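Local coordinates for aminoglycoside acetyltransferase meta-AAC0020 (PDB 5F47), which transfers an acetyl group from acetyl-coenzyme A to an amino group of aminoglycoside antibiotics, a modification that confers resistance, at the interface of chains A and B. Numbering follows the deposited sequence. Chains: chain A/B, aminoglycoside acetyltransferase meta-AAC0020.

Contact 1: the interface of chains A and B. Residues chain A 125, 127, 135, 138-139, 141, 143, 146; chain B 150, 152, 154.
A strand-exchange interface joins two copies of the enzyme: the last strand of chain B pairs antiparallel with strand 122-128 of chain A, B:Phe152 opposite A:Val125, and inserts a ring into chain A, tying the deposited dimer together. Paired backbone bonds link A:Val125 with B:Phe152 and A:Ala127 with B:Val150. With CG anti to its carbonyl carbon (chi1 -65°), B:Phe152 sends its ring towards helix 132-139. A:Tyr138 CB sits over the centre of one ring face, 3.5 Å from the centroid, in a CH-pi contact, while A:Leu135 CD2 meets the rim in plane, 3.8 Å from B:Phe152 CE1. B:Phe152 CE2 lies 3.6 Å from the carboxylate carbon A:Glu146 CD. That carboxylate forms a side-on salt bridge with A:Arg139, NE and NH2 meeting one oxygen each on the syn side but somewhat out of its plane; the A:Arg139 NE bond to A:Glu146 OE1 is 3.0 Å and nearly straight (168°). The aliphatic A:Glu146 CG packs on B:Val150 CG1. The phenol OH of B:Tyr154 bonds to A:Thr141 OG1 at 2.7 Å, and the threonine hydroxyl in turn donates to a lone pair of A:Tyr138 O. Strand 145-155 of chain B enters the GNAT fold of chain A between strands 122-128 and 145-155, beneath helix 132-139.

Contact 2: the interface of chains A and B. Residues chain A 126, 149-151; chain B 125-128, 149, 151.
Strands 145-155 of the two chains cross at A:Val149 and B:Val149, and each also pairs antiparallel with strand 122-128 of the other chain. At the crossing the two valines exchange backbone bonds, A:Val149 N to B:Val149 O and the reverse, both 2.9 Å. Neither donor lies in the carbonyl plane of its acceptor. The carbonyl oxygens A:Val149 O and B:Val149 O come unfavourably close, 2.9 Å apart; a water within hydrogen-bonding distance of both may relieve this. Alongside, A:Val150 and B:Ala127 form a backbone pair. The polar side chains break the symmetry. A:Gln126 is extended, with CG anti to the backbone N (chi1 180°), and carries its amide over B:Val149; A:Gln126 OE1 accepts from B:His151 NE2 at 2.9 Å on a lone pair. Imidazole and amide are nearly coplanar, 21° apart, which suits this bond. B:Gln126 instead bends at chi2 and brings NE2 to the edge of the A:His151 ring, where its bond to ND1 is weak at 3.3 Å. A:Val149 CG2 lies over the rim of one face of B:His151, 3.8 Å from B:His151 CG, and A:Val149 CG1 packs against B:Gln126 CB at 3.6 Å. The site probably helps hold the exchanged strands together at the dimer centre.

Contact 3: the interface of chains A and B. Residues chain A 152-155; chain B 123, 142-145.
Backbone pairing joins A:Tyr153 and A:Tyr154, on the last strand of one GNAT-family acetyltransferase, to B:Ala145 and B:Val123 of the other. A:Tyr154 and B:Val123 bond in both directions, with A:Tyr154 N reaching B:Val123 O at 2.9 Å. On the opposite margin of the inserted strand, A:Tyr153 N donates to B:Ala145 O at 3.2 Å; the return bond from B:Ala145 N is weak. A:Tyr153 O has a shorter partner in B:Thr144 N, 2.8 Å away, but the bond is bent to 134° at the hydrogen. A side-chain oxygen joins in as well: A:Thr155 N points almost straight (175°) at the hydroxyl B:Thr144 OG1, 2.9 Å away. That hydroxyl is anti to its own carbonyl carbon, while the methyl CG2 turns towards A:Thr155 OG1 and A:Tyr153 CE1. Apolar packing involves three aromatic residues. A:Tyr153 holds CG in the crowded position between its backbone N and carbonyl carbon (chi1 63°), and the methyl CB of B:Ala145 lies over one face of its ring, towards the phenol end, 3.6 Å from A:Tyr153 CZ. B:Pro143 CA lies over the rim of one face of A:Tyr154, at the CD2-CE2 side, 3.7 Å from A:Tyr154 CE2. A:Phe152 runs parallel to B:Pro143, with A:Phe152 CD2 4.0 Å from B:Pro143 CG.

Contact 1: the interface of chains A and B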
ATOM      1  N   VAL A 125      -8.546  -2.347  -0.523  1.00 11.30           N
ATOM      2  CA  VAL A 125      -8.608  -2.096   0.918  1.00 11.52           C
ATOM      3  C   VAL A 125      -8.454  -3.423   1.657  1.00 13.49           C
ATOM      4  O   VAL A 125      -8.812  -4.486   1.160  1.00 14.01           O
ATOM      5  CB  VAL A 125      -9.937  -1.386   1.291  1.00 12.95           C
ATOM      6  CG1 VAL A 125     -11.128  -2.279   1.019  1.00 13.62           C
ATOM      7  CG2 VAL A 125      -9.944  -0.962   2.769  1.00 14.58           C
ATOM      8  N   ALA A 127      -9.079  -5.751   5.273  1.00 14.12           N
ATOM      9  CA  ALA A 127      -9.810  -5.926   6.513  1.00 15.33           C
ATOM     10  C   ALA A 127      -9.333  -7.187   7.220  1.00 16.68           C
ATOM     11  O   ALA A 127      -8.882  -8.142   6.577  1.00 16.31           O
ATOM     12  CB  ALA A 127     -11.322  -5.988   6.256  1.00 16.68           C
ATOM     13  N   LEU A 135     -16.005  -7.001   7.391  1.00 19.74           N
ATOM     14  CA  LEU A 135     -16.158  -7.830   6.202  1.00 19.41           C
ATOM     15  C   LEU A 135     -17.557  -7.668   5.622  1.00 19.83           C
ATOM     16  O   LEU A 135     -17.711  -7.531   4.410  1.00 19.84           O
ATOM     17  CB  LEU A 135     -15.873  -9.307   6.510  1.00 21.45           C
ATOM     18  CG  LEU A 135     -14.434  -9.650   6.924  1.00 21.13           C
ATOM     19  CD1 LEU A 135     -14.297 -11.141   7.265  1.00 23.16           C
ATOM     20  CD2 LEU A 135     -13.400  -9.229   5.896  1.00 20.65           C
ATOM     21  N   TYR A 138     -17.619  -4.214   3.820  1.00 17.08           N
ATOM     22  CA  TYR A 138     -17.030  -4.143   2.495  1.00 15.99           C
ATOM     23  C   TYR A 138     -17.799  -5.012   1.505  1.00 17.67           C
ATOM     24  O   TYR A 138     -17.955  -4.626   0.350  1.00 17.82           O
ATOM     25  CB  TYR A 138     -15.539  -4.521   2.521  1.00 16.42           C
ATOM     26  CG  TYR A 138     -14.726  -3.433   3.194  1.00 16.29           C
ATOM     27  CD1 TYR A 138     -14.568  -2.198   2.590  1.00 16.13           C
ATOM     28  CD2 TYR A 138     -14.143  -3.628   4.442  1.00 16.33           C
ATOM     29  CE1 TYR A 138     -13.865  -1.178   3.204  1.00 17.38           C
ATOM     30  CE2 TYR A 138     -13.431  -2.613   5.061  1.00 16.97           C
ATOM     31  CZ  TYR A 138     -13.292  -1.396   4.437  1.00 17.86           C
ATOM     32  OH  TYR A 138     -12.576  -0.385   5.057  1.00 19.85           O
ATOM     33  N   ARG A 139     -18.312  -6.154   1.945  1.00 18.55           N
ATOM     34  CA  ARG A 139     -19.082  -6.976   1.017  1.00 20.62           C
ATOM     35  C   ARG A 139     -20.339  -6.243   0.519  1.00 21.99           C
ATOM     36  O   ARG A 139     -20.803  -6.497  -0.589  1.00 24.86           O
ATOM     37  CB  ARG A 139     -19.446  -8.317   1.661  1.00 21.64           C
ATOM     38  CG  ARG A 139     -18.251  -9.253   1.730  1.00 21.37           C
ATOM     39  CD  ARG A 139     -18.483 -10.440   2.648  1.00 22.95           C
ATOM     40  NE  ARG A 139     -17.250 -11.207   2.739  1.00 23.77           N
ATOM     41  CZ  ARG A 139     -16.880 -11.941   3.783  1.00 27.13           C
ATOM     42  NH1 ARG A 139     -17.655 -12.018   4.859  1.00 30.03           N
ATOM     43  NH2 ARG A 139     -15.732 -12.596   3.741  1.00 28.33           N
ATOM     44  N   THR A 141     -20.542  -3.143  -0.356  1.00 20.42           N
ATOM     45  CA  THR A 141     -20.183  -2.042  -1.258  1.00 19.22           C
ATOM     46  C   THR A 141     -19.946  -2.503  -2.700  1.00 20.69           C
ATOM     47  O   THR A 141     -19.382  -1.759  -3.502  1.00 20.85           O
ATOM     48  CB  THR A 141     -18.909  -1.306  -0.784  1.00 18.55           C
ATOM     49  OG1 THR A 141     -17.795  -2.201  -0.810  1.00 17.22           O
ATOM     50  CG2 THR A 141     -19.086  -0.783   0.643  1.00 19.43           C
ATOM     51  N   PRO A 143     -17.830  -4.888  -4.131  1.00 18.57           N
ATOM     52  CA  PRO A 143     -16.479  -4.961  -4.700  1.00 17.14           C
ATOM     53  C   PRO A 143     -16.391  -5.951  -5.859  1.00 17.75           C
ATOM     54  O   PRO A 143     -17.196  -6.881  -5.950  1.00 19.12           O
ATOM     55  CB  PRO A 143     -15.623  -5.453  -3.526  1.00 16.95           C
ATOM     56  CG  PRO A 143     -16.603  -6.245  -2.693  1.00 21.22           C
ATOM     57  CD  PRO A 143     -17.901  -5.503  -2.792  1.00 20.34           C
ATOM     58  N   GLU A 146     -12.812 -10.329  -3.853  1.00 15.64           N
ATOM     59  CA  GLU A 146     -12.403 -10.478  -2.461  1.00 16.17           C
ATOM     60  C   GLU A 146     -11.405 -11.621  -2.416  1.00 16.71           C
ATOM     61  O   GLU A 146     -11.664 -12.687  -2.957  1.00 18.58           O
ATOM     62  CB  GLU A 146     -13.629 -10.777  -1.587  1.00 20.89           C
ATOM     63  CG  GLU A 146     -13.333 -11.269  -0.205  1.00 23.60           C
ATOM     64  CD  GLU A 146     -14.578 -11.676   0.553  1.00 24.27           C
ATOM     65  OE1 GLU A 146     -15.701 -11.302   0.135  1.00 23.15           O
ATOM     66  OE2 GLU A 146     -14.422 -12.377   1.574  1.00 26.56           O
TER
ATOM     67  N   VAL B 150      -8.214  -9.948   4.579  1.00 13.99           N
ATOM     68  CA  VAL B 150      -8.985 -10.058   3.354  1.00 13.70           C
ATOM     69  C   VAL B 150      -8.768  -8.790   2.544  1.00 14.75           C
ATOM     70  O   VAL B 150      -8.780  -7.688   3.106  1.00 15.82           O
ATOM     71  CB  VAL B 150     -10.489 -10.246   3.658  1.00 13.90           C
ATOM     72  CG1 VAL B 150     -11.298 -10.294   2.378  1.00 17.31           C
ATOM     73  CG2 VAL B 150     -10.710 -11.498   4.494  1.00 17.25           C
ATOM     74  N   PHE B 152     -10.197  -6.441  -0.556  1.00 11.42           N
ATOM     75  CA  PHE B 152     -11.328  -6.151  -1.432  1.00 11.68           C
ATOM     76  C   PHE B 152     -10.850  -5.235  -2.538  1.00 12.77           C
ATOM     77  O   PHE B 152     -10.114  -4.289  -2.278  1.00 12.51           O
ATOM     78  CB  PHE B 152     -12.473  -5.495  -0.665  1.00 11.21           C
ATOM     79  CG  PHE B 152     -13.084  -6.383   0.367  1.00 13.30           C
ATOM     80  CD1 PHE B 152     -12.624  -6.363   1.672  1.00 13.25           C
ATOM     81  CD2 PHE B 152     -14.133  -7.235   0.046  1.00 14.99           C
ATOM     82  CE1 PHE B 152     -13.187  -7.194   2.641  1.00 14.91           C
ATOM     83  CE2 PHE B 152     -14.686  -8.072   1.013  1.00 16.44           C
ATOM     84  CZ  PHE B 152     -14.225  -8.035   2.307  1.00 16.33           C
ATOM     85  N   TYR B 154     -11.806  -2.967  -6.082  1.00 11.49           N
ATOM     86  CA  TYR B 154     -12.790  -2.270  -6.911  1.00 12.22           C
ATOM     87  C   TYR B 154     -12.104  -1.920  -8.224  1.00 12.42           C
ATOM     88  O   TYR B 154     -11.322  -0.974  -8.299  1.00 11.88           O
ATOM     89  CB  TYR B 154     -13.301  -1.004  -6.213  1.00 12.39           C
ATOM     90  CG  TYR B 154     -13.801  -1.198  -4.785  1.00 12.50           C
ATOM     91  CD1 TYR B 154     -12.932  -1.111  -3.700  1.00 14.43           C
ATOM     92  CD2 TYR B 154     -15.138  -1.420  -4.533  1.00 12.30           C
ATOM     93  CE1 TYR B 154     -13.396  -1.282  -2.395  1.00 14.95           C
ATOM     94  CE2 TYR B 154     -15.619  -1.569  -3.238  1.00 14.62           C
ATOM     95  CZ  TYR B 154     -14.744  -1.499  -2.181  1.00 15.10           C
ATOM     96  OH  TYR B 154     -15.201  -1.637  -0.888  1.00 17.16           O
TER

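Contact 2: the interface of chains A and B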
ATOM      1  N   GLN A 126      -7.916  -3.361   2.880  1.00 13.30           N
ATOM      2  CA  GLN A 126      -7.658  -4.543   3.696  1.00 15.60           C
ATOM      3  C   GLN A 126      -8.540  -4.578   4.942  1.00 17.06           C
ATOM      4  O   GLN A 126      -8.715  -3.557   5.606  1.00 19.30           O
ATOM      5  CB  GLN A 126      -6.183  -4.572   4.115  1.00 15.25           C
ATOM      6  CG  GLN A 126      -5.771  -5.765   4.989  1.00 18.80           C
ATOM      7  CD  GLN A 126      -4.265  -5.853   5.176  1.00 21.50           C
ATOM      8  OE1 GLN A 126      -3.525  -6.100   4.224  1.00 22.35           O
ATOM      9  NE2 GLN A 126      -3.806  -5.658   6.412  1.00 21.68           N
ATOM     10  N   VAL A 149      -5.761 -13.108   2.248  1.00 14.59           N
ATOM     11  CA  VAL A 149      -4.396 -12.613   2.189  1.00 15.44           C
ATOM     12  C   VAL A 149      -3.739 -12.806   3.555  1.00 16.20           C
ATOM     13  O   VAL A 149      -4.425 -12.845   4.577  1.00 16.47           O
ATOM     14  CB  VAL A 149      -4.415 -11.130   1.735  1.00 16.56           C
ATOM     15  CG1 VAL A 149      -3.068 -10.441   1.881  1.00 16.79           C
ATOM     16  CG2 VAL A 149      -4.901 -11.057   0.284  1.00 17.34           C
ATOM     17  N   VAL A 150      -2.429 -13.030   3.564  1.00 14.77           N
ATOM     18  CA  VAL A 150      -1.686 -13.043   4.822  1.00 15.33           C
ATOM     19  C   VAL A 150      -0.766 -11.828   4.816  1.00 14.62           C
ATOM     20  O   VAL A 150       0.036 -11.624   3.887  1.00 14.64           O
ATOM     21  CB  VAL A 150      -0.894 -14.342   5.036  1.00 16.54           C
ATOM     22  CG1 VAL A 150      -0.195 -14.303   6.390  1.00 16.29           C
ATOM     23  CG2 VAL A 150      -1.827 -15.555   4.976  1.00 19.42           C
ATOM     24  N   HIS A 151      -0.909 -11.014   5.856  1.00 13.72           N
ATOM     25  CA  HIS A 151      -0.182  -9.762   6.012  1.00 13.74           C
ATOM     26  C   HIS A 151       0.974  -9.984   7.002  1.00 15.04           C
ATOM     27  O   HIS A 151       0.764 -10.444   8.119  1.00 16.68           O
ATOM     28  CB  HIS A 151      -1.156  -8.677   6.490  1.00 15.37           C
ATOM     29  CG  HIS A 151      -0.515  -7.396   6.928  1.00 16.84           C
ATOM     30  ND1 HIS A 151      -0.282  -6.345   6.065  1.00 20.17           N
ATOM     31  CD2 HIS A 151      -0.128  -6.973   8.153  1.00 19.69           C
ATOM     32  CE1 HIS A 151       0.256  -5.342   6.740  1.00 19.88           C
ATOM     33  NE2 HIS A 151       0.363  -5.697   8.006  1.00 20.76           N
TER
ATOM     34  N   VAL B 125       4.346  -6.518   4.002  1.00 14.00           N
ATOM     35  CA  VAL B 125       4.220  -7.233   2.728  1.00 14.80           C
ATOM     36  C   VAL B 125       3.062  -8.210   2.846  1.00 18.13           C
ATOM     37  O   VAL B 125       2.711  -8.661   3.945  1.00 18.43           O
ATOM     38  CB  VAL B 125       5.544  -7.963   2.370  1.00 16.14           C
ATOM     39  CG1 VAL B 125       5.844  -9.071   3.384  1.00 17.04           C
ATOM     40  CG2 VAL B 125       5.493  -8.557   0.954  1.00 17.71           C
ATOM     41  N   GLN B 126       2.449  -8.545   1.717  1.00 18.88           N
ATOM     42  CA  GLN B 126       1.341  -9.485   1.733  1.00 23.37           C
ATOM     43  C   GLN B 126       1.566 -10.639   0.768  1.00 25.29           C
ATOM     44  O   GLN B 126       2.321 -10.530  -0.203  1.00 26.56           O
ATOM     45  CB  GLN B 126       0.047  -8.748   1.413  1.00 26.10           C
ATOM     46  CG  GLN B 126      -0.363  -7.783   2.513  1.00 27.71           C
ATOM     47  CD  GLN B 126      -0.638  -6.404   2.001  1.00 29.35           C
ATOM     48  OE1 GLN B 126      -0.652  -6.178   0.791  1.00 31.02           O
ATOM     49  NE2 GLN B 126      -0.850  -5.464   2.912  1.00 29.20           N
ATOM     50  N   ALA B 127       0.951 -11.768   1.073  1.00 18.90           N
ATOM     51  CA  ALA B 127       0.945 -12.900   0.176  1.00 18.63           C
ATOM     52  C   ALA B 127      -0.478 -13.410   0.119  1.00 19.46           C
ATOM     53  O   ALA B 127      -1.198 -13.392   1.115  1.00 17.25           O
ATOM     54  CB  ALA B 127       1.904 -14.006   0.637  1.00 21.32           C
ATOM     55  N   ASP B 128      -0.903 -13.835  -1.060  1.00 20.99           N
ATOM     56  CA  ASP B 128      -2.202 -14.479  -1.163  1.00 23.71           C
ATOM     57  C   ASP B 128      -2.187 -15.782  -0.376  1.00 23.65           C
ATOM     58  O   ASP B 128      -1.193 -16.515  -0.377  1.00 25.22           O
ATOM     59  CB  ASP B 128      -2.558 -14.737  -2.627  1.00 27.08           C
ATOM     60  CG  ASP B 128      -2.669 -13.453  -3.437  1.00 29.76           C
ATOM     61  OD1 ASP B 128      -2.912 -12.380  -2.854  1.00 28.22           O
ATOM     62  OD2 ASP B 128      -2.516 -13.523  -4.673  1.00 33.88           O
ATOM     63  N   VAL B 149      -5.919 -11.710   6.797  1.00 13.85           N
ATOM     64  CA  VAL B 149      -6.710 -10.581   6.341  1.00 13.59           C
ATOM     65  C   VAL B 149      -7.402 -10.900   5.023  1.00 13.98           C
ATOM     66  O   VAL B 149      -7.232 -11.983   4.455  1.00 15.98           O
ATOM     67  CB  VAL B 149      -5.852  -9.297   6.181  1.00 15.31           C
ATOM     68  CG1 VAL B 149      -5.201  -8.922   7.519  1.00 16.75           C
ATOM     69  CG2 VAL B 149      -4.787  -9.485   5.111  1.00 15.97           C
ATOM     70  N   HIS B 151      -8.498  -8.933   1.252  1.00 13.09           N
ATOM     71  CA  HIS B 151      -8.427  -7.754   0.390  1.00 12.48           C
ATOM     72  C   HIS B 151      -9.668  -7.654  -0.458  1.00 13.62           C
ATOM     73  O   HIS B 151     -10.122  -8.641  -1.009  1.00 15.03           O
ATOM     74  CB  HIS B 151      -7.185  -7.784  -0.516  1.00 13.39           C
ATOM     75  CG  HIS B 151      -5.925  -7.368   0.182  1.00 16.48           C
ATOM     76  ND1 HIS B 151      -4.753  -7.120  -0.498  1.00 18.07           N
ATOM     77  CD2 HIS B 151      -5.651  -7.175   1.495  1.00 18.04           C
ATOM     78  CE1 HIS B 151      -3.810  -6.779   0.368  1.00 18.04           C
ATOM     79  NE2 HIS B 151      -4.329  -6.805   1.581  1.00 17.01           N
TER
HETATM   80  O   HOH W   1      -6.946 -14.711   5.243  1.00 24.29           O

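Contact 3: the interface of chains A and B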
ATOM      1  N   PHE A 152       2.183  -9.666   6.557  1.00 13.04           N
ATOM      2  CA  PHE A 152       3.398  -9.822   7.360  1.00 12.68           C
ATOM      3  C   PHE A 152       3.993  -8.448   7.625  1.00 13.21           C
ATOM      4  O   PHE A 152       3.957  -7.576   6.762  1.00 13.43           O
ATOM      5  CB  PHE A 152       4.452 -10.672   6.645  1.00 12.87           C
ATOM      6  CG  PHE A 152       4.027 -12.090   6.346  1.00 13.57           C
ATOM      7  CD1 PHE A 152       3.397 -12.394   5.138  1.00 15.02           C
ATOM      8  CD2 PHE A 152       4.295 -13.117   7.243  1.00 15.55           C
ATOM      9  CE1 PHE A 152       3.015 -13.703   4.842  1.00 14.63           C
ATOM     10  CE2 PHE A 152       3.913 -14.428   6.955  1.00 16.69           C
ATOM     11  CZ  PHE A 152       3.276 -14.717   5.742  1.00 17.15           C
ATOM     12  N   TYR A 153       4.544  -8.233   8.810  1.00 13.06           N
ATOM     13  CA  TYR A 153       5.305  -7.009   9.004  1.00 12.78           C
ATOM     14  C   TYR A 153       6.556  -7.256   9.830  1.00 13.15           C
ATOM     15  O   TYR A 153       6.675  -8.261  10.549  1.00 14.17           O
ATOM     16  CB  TYR A 153       4.443  -5.897   9.639  1.00 15.32           C
ATOM     17  CG  TYR A 153       3.917  -6.168  11.022  1.00 17.59           C
ATOM     18  CD1 TYR A 153       4.660  -5.845  12.149  1.00 17.62           C
ATOM     19  CD2 TYR A 153       2.653  -6.708  11.206  1.00 20.16           C
ATOM     20  CE1 TYR A 153       4.165  -6.089  13.426  1.00 19.78           C
ATOM     21  CE2 TYR A 153       2.153  -6.949  12.453  1.00 20.31           C
ATOM     22  CZ  TYR A 153       2.903  -6.641  13.563  1.00 20.59           C
ATOM     23  OH  TYR A 153       2.385  -6.885  14.803  1.00 24.97           O
ATOM     24  N   TYR A 154       7.481  -6.318   9.683  1.00 13.70           N
ATOM     25  CA  TYR A 154       8.794  -6.322  10.311  1.00 14.04           C
ATOM     26  C   TYR A 154       8.904  -5.017  11.059  1.00 14.26           C
ATOM     27  O   TYR A 154       8.977  -3.946  10.433  1.00 15.06           O
ATOM     28  CB  TYR A 154       9.910  -6.428   9.259  1.00 13.76           C
ATOM     29  CG  TYR A 154       9.760  -7.553   8.243  1.00 12.93           C
ATOM     30  CD1 TYR A 154       9.014  -7.360   7.061  1.00 12.54           C
ATOM     31  CD2 TYR A 154      10.409  -8.772   8.422  1.00 15.49           C
ATOM     32  CE1 TYR A 154       8.888  -8.378   6.122  1.00 14.33           C
ATOM     33  CE2 TYR A 154      10.288  -9.789   7.480  1.00 15.94           C
ATOM     34  CZ  TYR A 154       9.540  -9.577   6.332  1.00 15.01           C
ATOM     35  OH  TYR A 154       9.425 -10.587   5.412  1.00 16.54           O
ATOM     36  N   THR A 155       8.903  -5.094  12.386  1.00 16.21           N
ATOM     37  CA  THR A 155       9.053  -3.920  13.227  1.00 16.92           C
ATOM     38  C   THR A 155      10.522  -3.602  13.261  1.00 17.40           C
ATOM     39  O   THR A 155      11.317  -4.419  13.689  1.00 19.45           O
ATOM     40  CB  THR A 155       8.526  -4.163  14.638  1.00 19.40           C
ATOM     41  OG1 THR A 155       7.127  -4.445  14.565  1.00 19.82           O
ATOM     42  CG2 THR A 155       8.766  -2.937  15.529  1.00 20.93           C
TER
ATOM     43  N   VAL B 123       8.250  -2.303   7.945  1.00 14.09           N
ATOM     44  CA  VAL B 123       8.106  -2.727   6.560  1.00 14.43           C
ATOM     45  C   VAL B 123       7.011  -3.771   6.559  1.00 13.18           C
ATOM     46  O   VAL B 123       6.993  -4.616   7.435  1.00 14.75           O
ATOM     47  CB  VAL B 123       9.416  -3.321   6.016  1.00 13.42           C
ATOM     48  CG1 VAL B 123       9.250  -3.853   4.617  1.00 13.86           C
ATOM     49  CG2 VAL B 123      10.553  -2.287   6.053  1.00 16.89           C
ATOM     50  N   LYS B 142      11.859 -14.326   9.386  1.00 18.18           N
ATOM     51  CA  LYS B 142      11.694 -13.776  10.738  1.00 18.43           C
ATOM     52  C   LYS B 142      10.799 -12.525  10.786  1.00 18.75           C
ATOM     53  O   LYS B 142      11.186 -11.492  11.355  1.00 18.33           O
ATOM     54  CB  LYS B 142      13.070 -13.465  11.361  1.00 21.89           C
ATOM     55  CG  LYS B 142      13.866 -14.709  11.717  1.00 28.71           C
ATOM     56  CD  LYS B 142      15.267 -14.341  12.180  1.00 37.39           C
ATOM     57  CE  LYS B 142      15.840 -15.413  13.082  1.00 45.55           C
ATOM     58  NZ  LYS B 142      15.087 -15.462  14.367  1.00 56.31           N
ATOM     59  N   PRO B 143       9.592 -12.609  10.204  1.00 16.45           N
ATOM     60  CA  PRO B 143       8.699 -11.463  10.352  1.00 15.64           C
ATOM     61  C   PRO B 143       8.313 -11.287  11.810  1.00 16.15           C
ATOM     62  O   PRO B 143       8.267 -12.276  12.553  1.00 18.11           O
ATOM     63  CB  PRO B 143       7.483 -11.858   9.512  1.00 15.97           C
ATOM     64  CG  PRO B 143       7.436 -13.363   9.634  1.00 16.94           C
ATOM     65  CD  PRO B 143       8.901 -13.775   9.617  1.00 15.93           C
ATOM     66  N   THR B 144       8.001 -10.061  12.202  1.00 16.08           N
ATOM     67  CA  THR B 144       7.593  -9.798  13.582  1.00 16.63           C
ATOM     68  C   THR B 144       6.276 -10.499  13.882  1.00 17.19           C
ATOM     69  O   THR B 144       6.115 -11.114  14.946  1.00 18.73           O
ATOM     70  CB  THR B 144       7.465  -8.293  13.819  1.00 17.66           C
ATOM     71  OG1 THR B 144       8.740  -7.698  13.561  1.00 20.19           O
ATOM     72  CG2 THR B 144       7.077  -8.007  15.279  1.00 19.50           C
ATOM     73  N   ALA B 145       5.354 -10.426  12.931  1.00 17.34           N
ATOM     74  CA  ALA B 145       4.061 -11.062  13.070  1.00 17.47           C
ATOM     75  C   ALA B 145       3.432 -11.304  11.708  1.00 16.02           C
ATOM     76  O   ALA B 145       3.888 -10.776  10.682  1.00 16.75           O
ATOM     77  CB  ALA B 145       3.141 -10.213  13.930  1.00 20.64           C
TER

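The three contacts follow strand 145-155 through the dimer. The C-alpha centres of contacts 1 and 2 lie about 13 Å apart, as do those of contacts 2 and 3, whereas contacts 1 and 3 are separated by about 24 Å. Contact 2 holds the crossing of the two strands; contact 1 follows chain B's strand into chain A, and contact 3 follows chain A's strand into chain B. The outer two are therefore overlapping portions of equivalent, symmetry-related environments, both using Phe152, Tyr154 and Pro143. Strand 122-128 serves all three. Each sheet is completed by the partner, consistent with a dimer, which the structure alone does not prove.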